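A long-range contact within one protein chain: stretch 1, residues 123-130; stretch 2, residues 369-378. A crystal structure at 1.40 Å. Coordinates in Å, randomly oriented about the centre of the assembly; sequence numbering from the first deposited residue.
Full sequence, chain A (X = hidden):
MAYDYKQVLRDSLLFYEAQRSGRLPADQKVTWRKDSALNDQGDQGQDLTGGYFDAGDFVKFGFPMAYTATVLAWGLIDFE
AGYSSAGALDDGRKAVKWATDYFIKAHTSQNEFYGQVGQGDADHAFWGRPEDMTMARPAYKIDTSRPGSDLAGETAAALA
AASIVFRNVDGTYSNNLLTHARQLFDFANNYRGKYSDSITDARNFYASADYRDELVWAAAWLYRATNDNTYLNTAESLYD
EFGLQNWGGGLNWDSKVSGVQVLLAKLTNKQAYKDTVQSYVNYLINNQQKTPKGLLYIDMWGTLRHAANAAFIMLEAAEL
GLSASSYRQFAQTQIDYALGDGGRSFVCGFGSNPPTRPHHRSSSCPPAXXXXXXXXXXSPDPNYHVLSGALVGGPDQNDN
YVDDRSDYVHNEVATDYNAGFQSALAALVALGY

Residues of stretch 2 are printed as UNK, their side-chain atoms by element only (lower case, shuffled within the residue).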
# COMPACT_ATOMS: atom_id res chain seq x y z
N ASP A 123 6.78 -6.08 -19.49
CA ASP A 123 7.38 -5.11 -18.58
C ASP A 123 8.62 -5.67 -17.89
O ASP A 123 9.68 -5.05 -17.89
CB ASP A 123 6.36 -4.69 -17.51
CG ASP A 123 6.85 -3.53 -16.67
OD1 ASP A 123 6.70 -2.38 -17.12
OD2 ASP A 123 7.40 -3.78 -15.58
N HIS A 124 8.48 -6.86 -17.30
CA HIS A 124 9.59 -7.47 -16.57
C HIS A 124 10.77 -7.92 -17.42
O HIS A 124 11.87 -8.12 -16.89
CB HIS A 124 9.04 -8.61 -15.72
CG HIS A 124 8.05 -8.16 -14.69
ND1 HIS A 124 7.34 -9.04 -13.89
CD2 HIS A 124 7.64 -6.92 -14.34
CE1 HIS A 124 6.54 -8.35 -13.09
NE2 HIS A 124 6.70 -7.07 -13.34
N ALA A 125 10.57 -8.07 -18.72
CA ALA A 125 11.64 -8.48 -19.62
C ALA A 125 12.61 -7.33 -19.87
O ALA A 125 13.69 -7.51 -20.42
CB ALA A 125 11.06 -8.97 -20.94
N PHE A 126 12.20 -6.14 -19.44
CA PHE A 126 12.99 -4.92 -19.61
C PHE A 126 13.61 -4.49 -18.28
O PHE A 126 12.95 -4.57 -17.24
CB PHE A 126 12.08 -3.80 -20.12
CG PHE A 126 12.69 -2.42 -20.07
CD1 PHE A 126 13.61 -2.02 -21.03
CD2 PHE A 126 12.33 -1.52 -19.07
CE1 PHE A 126 14.15 -0.74 -21.01
CE2 PHE A 126 12.87 -0.24 -19.04
CZ PHE A 126 13.78 0.16 -20.01
N TRP A 127 14.87 -4.07 -18.31
CA TRP A 127 15.53 -3.55 -17.12
C TRP A 127 16.18 -2.24 -17.55
O TRP A 127 17.09 -2.23 -18.38
CB TRP A 127 16.60 -4.49 -16.56
CG TRP A 127 17.10 -4.02 -15.22
CD1 TRP A 127 17.98 -3.00 -14.98
CD2 TRP A 127 16.63 -4.45 -13.94
NE1 TRP A 127 18.09 -2.77 -13.63
CE2 TRP A 127 17.27 -3.64 -12.96
CE3 TRP A 127 15.73 -5.43 -13.51
CZ2 TRP A 127 17.02 -3.79 -11.59
CZ3 TRP A 127 15.49 -5.58 -12.15
CH2 TRP A 127 16.13 -4.76 -11.21
N GLY A 128 15.69 -1.13 -17.01
CA GLY A 128 16.23 0.16 -17.36
C GLY A 128 15.36 1.27 -16.80
O GLY A 128 14.55 1.03 -15.91
N ARG A 129 15.55 2.49 -17.30
CA ARG A 129 14.78 3.63 -16.83
C ARG A 129 13.37 3.59 -17.42
O ARG A 129 13.19 3.23 -18.58
CB ARG A 129 15.48 4.93 -17.22
CG ARG A 129 16.84 5.13 -16.56
CD ARG A 129 17.56 6.36 -17.09
NE ARG A 129 17.98 6.16 -18.47
CZ ARG A 129 19.23 5.92 -18.86
NH1 ARG A 129 20.22 5.87 -17.98
NH2 ARG A 129 19.48 5.71 -20.14
N PRO A 130 12.35 3.97 -16.64
CA PRO A 130 10.99 3.93 -17.19
C PRO A 130 10.77 4.79 -18.42
O PRO A 130 10.01 4.42 -19.32
CB PRO A 130 10.12 4.33 -16.00
CG PRO A 130 11.02 5.20 -15.17
CD PRO A 130 12.36 4.50 -15.26
N UNK A 369 22.79 10.27 -20.59
CA UNK A 369 22.61 9.31 -21.68
C UNK A 369 23.28 7.94 -21.52
O UNK A 369 23.27 7.14 -22.45
c UNK A 369 23.16 10.06 -22.88
c UNK A 369 24.33 10.76 -22.28
c UNK A 369 23.78 11.29 -20.97
N UNK A 370 23.88 7.68 -20.36
CA UNK A 370 24.52 6.38 -20.16
C UNK A 370 23.45 5.31 -20.28
O UNK A 370 22.32 5.50 -19.84
c UNK A 370 25.19 6.32 -18.80
N UNK A 371 23.80 4.18 -20.88
CA UNK A 371 22.84 3.10 -21.04
C UNK A 371 22.49 2.43 -19.72
O UNK A 371 23.34 2.28 -18.84
c UNK A 371 23.70 2.56 -23.32
c UNK A 371 23.37 2.00 -21.97
o UNK A 371 24.55 1.42 -21.40
N UNK A 372 21.22 2.06 -19.59
CA UNK A 372 20.77 1.30 -18.43
C UNK A 372 20.08 0.10 -19.04
O UNK A 372 19.10 0.24 -19.78
c UNK A 372 19.77 2.05 -17.56
s UNK A 372 19.59 1.17 -15.97
N UNK A 373 20.61 -1.09 -18.76
CA UNK A 373 20.04 -2.31 -19.30
C UNK A 373 20.29 -3.45 -18.33
O UNK A 373 20.57 -3.22 -17.16
c UNK A 373 22.16 -2.77 -20.66
o UNK A 373 22.75 -2.86 -21.76
c UNK A 373 20.64 -2.61 -20.68
o UNK A 373 22.76 -2.81 -19.57
N UNK A 374 20.19 -4.69 -18.80
CA UNK A 374 20.40 -5.82 -17.90
C UNK A 374 21.83 -5.91 -17.37
O UNK A 374 22.07 -6.58 -16.37
c UNK A 374 16.83 -8.40 -15.36
n UNK A 374 16.35 -7.20 -19.26
c UNK A 374 18.49 -7.28 -18.60
c UNK A 374 17.66 -7.68 -17.50
c UNK A 374 15.23 -7.94 -17.13
c UNK A 374 17.91 -8.08 -16.18
c UNK A 374 15.51 -8.33 -15.84
c UNK A 374 19.98 -7.13 -18.57
c UNK A 374 16.32 -7.62 -17.95
c UNK A 374 17.65 -7.00 -19.64
N UNK A 375 22.77 -5.24 -18.02
CA UNK A 375 24.14 -5.25 -17.52
C UNK A 375 24.16 -4.42 -16.24
O UNK A 375 24.97 -4.67 -15.34
n UNK A 375 25.92 -6.71 -19.56
o UNK A 375 24.81 -5.25 -20.86
c UNK A 375 25.27 -5.57 -19.76
c UNK A 375 25.11 -4.67 -18.55
N UNK A 376 23.26 -3.45 -16.14
CA UNK A 376 23.16 -2.60 -14.96
C UNK A 376 22.63 -3.47 -13.81
O UNK A 376 23.12 -3.41 -12.69
c UNK A 376 22.20 -1.42 -15.19
o UNK A 376 22.60 -0.72 -16.38
c UNK A 376 22.25 -0.45 -14.01
N UNK A 377 21.62 -4.28 -14.11
CA UNK A 377 21.05 -5.19 -13.13
C UNK A 377 22.14 -6.13 -12.62
O UNK A 377 22.22 -6.44 -11.43
c UNK A 377 18.72 -9.44 -11.45
c UNK A 377 19.94 -6.03 -13.79
c UNK A 377 19.57 -9.61 -12.54
c UNK A 377 18.66 -7.06 -11.88
c UNK A 377 18.26 -8.16 -11.12
c UNK A 377 19.51 -7.22 -12.97
c UNK A 377 19.96 -8.50 -13.29
N UNK A 378 22.99 -6.56 -13.55
CA UNK A 378 24.08 -7.50 -13.28
C UNK A 378 25.30 -6.88 -12.59
O UNK A 378 26.24 -7.58 -12.23
n UNK A 378 26.29 -9.65 -15.21
o UNK A 378 24.87 -10.29 -13.60
c UNK A 378 25.24 -9.46 -14.42
c UNK A 378 24.49 -8.15 -14.61
O HOH W 1 17.07 2.33 -19.71

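Position 369 carries three side-chain carbons that close a ring onto the backbone N, which only proline does; its CA-to-CB bond points away from stretch 1 and it touches nothing there. This is P369. Position 370 has a single side-chain carbon. Its contribution is its backbone: the O of 370 accepts from R129 NH1 at 2.8 Å and from R129 NH2 at 2.9 Å, lying near the guanidinium plane where both N-H groups can reach it. One carbon makes this A370.

At 371, CB carries one oxygen and one carbon. This branching defines threonine, T371, whose CA-to-CB bond points away from stretch 1. Position 372 has one carbon followed by sulfur, and the sulfur is bonded covalently to a group elsewhere in the structure. The CB of 372 packs over one face of the R129 guanidinium, 3.9 Å from R129 NH1. The residue is C372. Water 1 links the two loop segments, accepting from R129 N at 2.9 Å and donating to C372 O at 2.9 Å.

Position 373 has two side-chain carbons, the second bearing two oxygens. Its CA-to-CB bond points away, while the CA of 373 approaches W127 O at 3.1 Å, a CA-H...O contact with 143° at the hydrogen. The carboxylate identifies D373. D373 occupies the N-cap position, and D373 OD2 accepts from N of position 375 at 2.9 Å.

Position 374 shows fused five- and six-membered rings with eight carbons and one nitrogen. The ring nitrogen of 374 donates to A125 O at 2.9 Å (152°), and W127 CB sits 3.5 Å from the centroid of the six-membered ring of 374, 16° off its normal. This is the indole of W374.

Position 375 has two carbons, the second bearing one oxygen and one nitrogen: N375, its CA-to-CB bond directed away. At 376, CB again carries one oxygen and one carbon, giving T376; T376 OG1 accepts from D373 N at 3.1 Å. Position 377 ends in a six-carbon ring without a heteroatom. The CB of 377 lies 3.5 Å from the centroid of the W127 five-membered ring, 4° off the normal, and the ring edge of 377 meets the W127 face. This is F377, with F377 CD1 3.5 Å from W127 CH2. Position 378 repeats the amide pattern of 375 and is N378, out of reach.

The contact thus centres on W127, packed against W374 and F377, while hydrogen bonds from W374 to A125 O and from R129 to A370 O fix the flanking segments. At G128, an ideal CB would clash with C372 O at 2.9 Å.

Stretch 2 (369-378) PATCDWNTFN
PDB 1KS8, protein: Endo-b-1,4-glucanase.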